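Natterin-like protein (Lethenteron camtschaticum, PDB 6IUL) is a lamprey immune protein and cytotoxin that probably recognises cell-surface glycans through a jacalin-like lectin domain and forms membrane pores through an aerolysin-type module. Local coordinates at residues A[4-9]-A[22-27]; A[252-257]-A[262-267]. All coordinates share one frame; numbering follows the deposited sequence.

Interaction 1. Residues A[4-9]-A[22-27]; sequences YPTTLH and NGQENA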
loop_
_atom_site.group_PDB
_atom_site.type_symbol
_atom_site.label_atom_id
_atom_site.label_comp_id
_atom_site.label_asym_id
_atom_site.label_seq_id
_atom_site.Cartn_x
_atom_site.Cartn_y
_atom_site.Cartn_z
ATOM N N TYR A 4 -0.405 26.236 23.220
ATOM C CA TYR A 4 -1.683 26.037 22.553
ATOM C C TYR A 4 -1.518 25.290 21.219
ATOM O O TYR A 4 -0.473 25.375 20.562
ATOM C CB TYR A 4 -2.358 27.403 22.317
ATOM C CG TYR A 4 -2.540 28.216 23.581
ATOM C CD1 TYR A 4 -3.655 28.033 24.394
ATOM C CD2 TYR A 4 -1.565 29.136 23.993
ATOM C CE1 TYR A 4 -3.817 28.764 25.565
ATOM C CE2 TYR A 4 -1.726 29.885 25.156
ATOM C CZ TYR A 4 -2.854 29.691 25.931
ATOM O OH TYR A 4 -3.004 30.421 27.084
ATOM N N PRO A 5 -2.549 24.544 20.821
ATOM C CA PRO A 5 -2.524 23.809 19.570
ATOM C C PRO A 5 -2.742 24.659 18.322
ATOM O O PRO A 5 -2.464 24.172 17.217
ATOM C CB PRO A 5 -3.684 22.814 19.732
ATOM C CG PRO A 5 -4.638 23.488 20.660
ATOM C CD PRO A 5 -3.799 24.314 21.592
ATOM N N THR A 6 -3.238 25.899 18.496
ATOM C CA THR A 6 -3.496 26.803 17.392
ATOM C C THR A 6 -2.857 28.168 17.602
ATOM O O THR A 6 -2.528 28.548 18.692
ATOM C CB THR A 6 -4.989 27.024 17.116
ATOM O OG1 THR A 6 -5.580 27.738 18.199
ATOM C CG2 THR A 6 -5.723 25.744 16.964
ATOM N N THR A 7 -2.615 28.881 16.508
ATOM C CA THR A 7 -2.013 30.195 16.534
ATOM C C THR A 7 -2.839 31.104 15.628
ATOM O O THR A 7 -3.293 30.683 14.532
ATOM C CB THR A 7 -0.526 30.192 16.091
ATOM O OG1 THR A 7 -0.046 31.534 16.033
ATOM C CG2 THR A 7 -0.310 29.593 14.706
ATOM N N LEU A 8 -3.022 32.348 16.076
ATOM C CA LEU A 8 -3.911 33.307 15.437
ATOM C C LEU A 8 -3.367 34.720 15.631
ATOM O O LEU A 8 -3.158 35.163 16.799
ATOM C CB LEU A 8 -5.268 33.221 16.100
ATOM C CG LEU A 8 -6.280 34.290 15.699
ATOM C CD1 LEU A 8 -6.566 34.283 14.182
ATOM C CD2 LEU A 8 -7.550 34.029 16.502
ATOM N N HIS A 9 -3.097 35.410 14.519
ATOM C CA HIS A 9 -2.563 36.761 14.558
ATOM C C HIS A 9 -3.474 37.673 13.714
ATOM O O HIS A 9 -3.475 37.625 12.496
ATOM C CB HIS A 9 -1.122 36.761 14.048
ATOM C CG HIS A 9 -0.410 38.063 14.215
ATOM N ND1 HIS A 9 0.927 38.217 13.888
ATOM C CD2 HIS A 9 -0.838 39.274 14.641
ATOM C CE1 HIS A 9 1.287 39.472 14.110
ATOM N NE2 HIS A 9 0.239 40.130 14.573
ATOM N N ASN A 22 -14.366 28.469 12.584
ATOM C CA ASN A 22 -13.267 27.594 13.022
ATOM C C ASN A 22 -13.653 26.139 12.892
ATOM O O ASN A 22 -14.660 25.743 13.441
ATOM C CB ASN A 22 -12.972 27.926 14.488
ATOM C CG ASN A 22 -11.760 27.202 15.031
ATOM O OD1 ASN A 22 -11.234 26.311 14.395
ATOM N ND2 ASN A 22 -11.295 27.591 16.219
ATOM N N GLY A 23 -12.857 25.339 12.195
ATOM C CA GLY A 23 -13.114 23.889 12.063
ATOM C C GLY A 23 -12.478 23.028 13.142
ATOM O O GLY A 23 -12.470 21.792 13.046
ATOM N N GLN A 24 -11.944 23.664 14.172
ATOM C CA GLN A 24 -11.231 22.976 15.274
ATOM C C GLN A 24 -11.865 21.709 15.833
ATOM O O GLN A 24 -11.171 20.718 16.017
ATOM C CB GLN A 24 -11.038 23.924 16.468
ATOM C CG GLN A 24 -10.050 23.414 17.506
ATOM C CD GLN A 24 -9.392 24.535 18.296
ATOM O OE1 GLN A 24 -9.370 25.683 17.865
ATOM N NE2 GLN A 24 -8.889 24.219 19.461
ATOM N N GLU A 25 -13.162 21.742 16.090
ATOM C CA GLU A 25 -13.846 20.632 16.792
ATOM C C GLU A 25 -13.842 19.324 16.031
ATOM O O GLU A 25 -13.776 18.266 16.660
ATOM C CB GLU A 25 -15.280 20.997 17.121
ATOM C CG GLU A 25 -15.335 22.199 18.053
ATOM C CD GLU A 25 -16.753 22.589 18.499
ATOM O OE1 GLU A 25 -17.778 22.020 18.001
ATOM O OE2 GLU A 25 -16.825 23.487 19.372
ATOM N N ASN A 26 -13.900 19.378 14.700
ATOM C CA ASN A 26 -13.875 18.156 13.896
ATOM C C ASN A 26 -12.705 18.131 12.933
ATOM O O ASN A 26 -12.706 17.383 11.958
ATOM C CB ASN A 26 -15.204 17.971 13.146
ATOM C CG ASN A 26 -15.538 19.147 12.246
ATOM O OD1 ASN A 26 -14.896 20.199 12.324
ATOM N ND2 ASN A 26 -16.523 18.969 11.369
ATOM N N ALA A 27 -11.706 18.974 13.201
ATOM C CA ALA A 27 -10.495 19.090 12.362
ATOM C C ALA A 27 -10.769 19.352 10.882
ATOM O O ALA A 27 -10.030 18.909 9.997
ATOM C CB ALA A 27 -9.632 17.842 12.523
#
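Thr6 and Gln24 meet in a small surface contact, where the start of strand 6-12 faces the loop leaving strand 17-22, on the flank of the jacalin-like lectin domain that looks toward the pore-forming module. The contact is light: 82 Å² is buried in all, and no hydrogen bond crosses it. The two side chains approach from opposite directions, and the methyl CG2 of Thr6 lies 3.8 Å from the amide oxygen OE1 of Gln24. The methyl, rather than the hydroxyl, faces the amide because CG2 lies anti to the carbonyl carbon of Thr6, while OG1 sits between N and C (chi1 68°). Pro5 adds a looser approach, its ring carbon CG 4.5 Å from Gln24 NE2.

Glutamine suits its place because its long chain spans a wide backbone gap, with the CA atoms of Thr6 and Gln24 8.9 Å apart, and still ends in an amide that a neighbour can hold. That neighbour is Asn22, whose short side chain is used twice. Its OD1 accepts from Gln24 N at 2.7 Å, with the donor above the carbonyl plane, closing an Asx turn; its ND2 gives a bond of 3.2 Å to Gln24 OE1, 157° at the hydrogen. The amide that Thr6 touches is thus steadied from within its own loop.

Leu125 of strand 124-131 packs against both Thr6 and Asn22. Beside it, strand 135-155 pairs with strand 6-12, and Leu291 of strand 290-313, a strand of the same mixed sheet, touches both Pro5 and Gln24.

Interaction 2. Residues A[252-257]-A[262-267]; sequences FPVTVP and VTVVAN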
loop_
_atom_site.group_PDB
_atom_site.type_symbol
_atom_site.label_atom_id
_atom_site.label_comp_id
_atom_site.label_asym_id
_atom_site.label_seq_id
_atom_site.Cartn_x
_atom_site.Cartn_y
_atom_site.Cartn_z
ATOM N N PHE A 252 0.217 -32.344 7.764
ATOM C CA PHE A 252 -0.109 -33.348 8.769
ATOM C C PHE A 252 0.039 -34.762 8.176
ATOM O O PHE A 252 -0.000 -34.933 6.967
ATOM C CB PHE A 252 -1.545 -33.159 9.313
ATOM C CG PHE A 252 -2.599 -33.157 8.240
ATOM C CD1 PHE A 252 -2.959 -31.994 7.595
ATOM C CD2 PHE A 252 -3.245 -34.343 7.880
ATOM C CE1 PHE A 252 -3.936 -32.013 6.596
ATOM C CE2 PHE A 252 -4.220 -34.361 6.907
ATOM C CZ PHE A 252 -4.554 -33.191 6.267
ATOM N N PRO A 253 0.234 -35.757 9.040
ATOM C CA PRO A 253 0.259 -37.131 8.590
ATOM C C PRO A 253 -1.154 -37.654 8.265
ATOM O O PRO A 253 -2.125 -37.312 8.927
ATOM C CB PRO A 253 0.850 -37.875 9.798
ATOM C CG PRO A 253 0.414 -37.043 10.982
ATOM C CD PRO A 253 0.480 -35.626 10.494
ATOM N N VAL A 254 -1.224 -38.529 7.283
ATOM C CA VAL A 254 -2.460 -39.172 6.881
ATOM C C VAL A 254 -2.293 -40.680 7.036
ATOM O O VAL A 254 -1.407 -41.283 6.444
ATOM C CB VAL A 254 -2.752 -38.851 5.398
ATOM C CG1 VAL A 254 -4.011 -39.544 4.926
ATOM C CG2 VAL A 254 -2.856 -37.328 5.193
ATOM N N THR A 255 -3.145 -41.287 7.840
ATOM C CA THR A 255 -3.089 -42.723 8.078
ATOM C C THR A 255 -4.162 -43.411 7.254
ATOM O O THR A 255 -5.313 -43.029 7.308
ATOM C CB THR A 255 -3.308 -43.011 9.547
ATOM O OG1 THR A 255 -2.263 -42.404 10.276
ATOM C CG2 THR A 255 -3.210 -44.469 9.837
ATOM N N VAL A 256 -3.774 -44.404 6.461
ATOM C CA VAL A 256 -4.704 -45.104 5.580
ATOM C C VAL A 256 -4.745 -46.586 5.960
ATOM O O VAL A 256 -3.733 -47.279 5.873
ATOM C CB VAL A 256 -4.299 -44.964 4.131
ATOM C CG1 VAL A 256 -5.418 -45.507 3.232
ATOM C CG2 VAL A 256 -3.952 -43.515 3.826
ATOM N N PRO A 257 -5.906 -47.062 6.424
ATOM C CA PRO A 257 -6.077 -48.494 6.783
ATOM C C PRO A 257 -5.864 -49.398 5.572
ATOM O O PRO A 257 -5.875 -48.915 4.443
ATOM C CB PRO A 257 -7.540 -48.588 7.265
ATOM C CG PRO A 257 -7.923 -47.193 7.656
ATOM C CD PRO A 257 -7.069 -46.249 6.803
ATOM N N VAL A 262 -8.242 -42.899 1.419
ATOM C CA VAL A 262 -8.479 -41.681 2.201
ATOM C C VAL A 262 -8.321 -40.508 1.233
ATOM O O VAL A 262 -7.305 -40.386 0.526
ATOM C CB VAL A 262 -7.523 -41.523 3.380
ATOM C CG1 VAL A 262 -7.754 -40.192 4.082
ATOM C CG2 VAL A 262 -7.718 -42.646 4.364
ATOM N N THR A 263 -9.326 -39.660 1.181
ATOM C CA THR A 263 -9.304 -38.515 0.277
ATOM C C THR A 263 -9.215 -37.298 1.188
ATOM O O THR A 263 -9.979 -37.142 2.150
ATOM C CB THR A 263 -10.568 -38.458 -0.632
ATOM O OG1 THR A 263 -10.721 -39.690 -1.381
ATOM C CG2 THR A 263 -10.433 -37.377 -1.652
ATOM N N VAL A 264 -8.248 -36.443 0.917
ATOM C CA VAL A 264 -7.996 -35.263 1.775
ATOM C C VAL A 264 -8.248 -34.005 0.987
ATOM O O VAL A 264 -7.715 -33.812 -0.129
ATOM C CB VAL A 264 -6.559 -35.242 2.260
ATOM C CG1 VAL A 264 -6.286 -34.018 3.105
ATOM C CG2 VAL A 264 -6.250 -36.519 3.015
ATOM N N VAL A 265 -9.086 -33.159 1.551
ATOM C CA VAL A 265 -9.370 -31.843 0.935
ATOM C C VAL A 265 -8.965 -30.750 1.902
ATOM O O VAL A 265 -9.399 -30.731 3.047
ATOM C CB VAL A 265 -10.841 -31.686 0.596
ATOM C CG1 VAL A 265 -11.089 -30.329 -0.020
ATOM C CG2 VAL A 265 -11.287 -32.793 -0.364
ATOM N N ALA A 266 -8.100 -29.859 1.426
ATOM C CA ALA A 266 -7.717 -28.676 2.176
ATOM C C ALA A 266 -8.569 -27.470 1.793
ATOM O O ALA A 266 -8.757 -27.179 0.598
ATOM C CB ALA A 266 -6.228 -28.355 1.979
ATOM N N ASN A 267 -9.009 -26.777 2.839
ATOM C CA ASN A 267 -9.919 -25.621 2.754
ATOM C C ASN A 267 -9.395 -24.405 3.557
ATOM O O ASN A 267 -8.520 -24.524 4.429
ATOM C CB ASN A 267 -11.304 -25.962 3.299
ATOM C CG ASN A 267 -11.950 -27.103 2.564
ATOM O OD1 ASN A 267 -12.224 -27.009 1.353
ATOM N ND2 ASN A 267 -12.187 -28.223 3.285
#
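Val262 lies among the side chains of Val254 and Val256, and this apolar cluster joins strand 241-256 to strand 260-285. One methyl of Val262, CG1, meets Val254 CG1 at 3.9 Å; the other, CG2, reaches Val256 CG1 at 3.8 Å and also lies close to the carbonyl oxygen of Thr255. Val254 uses both branches: chi1 of 178° sets CG1 anti to the backbone N, against Val262, and CG2 anti to the carbonyl carbon, where it meets Val264 CG2 at 4.1 Å. At the other end, Val264 CG1 touches Phe252 CZ at 3.7 Å, arriving at the ring edge near its plane. Valine fits here because its branched, compact side chain offers two methyls close to the strand, whereas the longer phenylalanine extends its ring to the facing strand.

No hydrogen bond links the two segments, whose axes approach to 8.4 Å and run roughly antiparallel at 155°. Each is held in place by other strands: Phe252, Val254 and Val256 pair through their backbones with strand 184-200, while Val262 pairs with Tyr176 and Thr263 with Thr312. Phe188 touches Val254 and Val264 and meets the Phe252 ring, extending the apolar layer.

The two strands thus face each other across an apolar layer, as the layers of a β-sandwich do, although here both belong to one curled sheet; this is consistent with the elongated β-rich module of aerolysin-type pore-forming proteins.

How the interactions relate
Interactions 1 and 2 lie on opposite sides of the chain's centre, with their own centres 64 Å apart and their nearest atoms about 43 Å apart. Along the sequence they come in series: 4-9 and 22-27 meet within the first thirty residues, whereas 252-257 and 262-267 come late. Both nevertheless reach the same large, curled mixed sheet, in which strand 6-12 pairs with 135-155, which in turn pairs with 260-285. Strand 290-313 touches both sites, through Leu291 at interaction 1 and through residues such as Ala311 at interaction 2. Long strands therefore connect the lectin end to the far part of the pore-forming module, giving the chain its elongated shape.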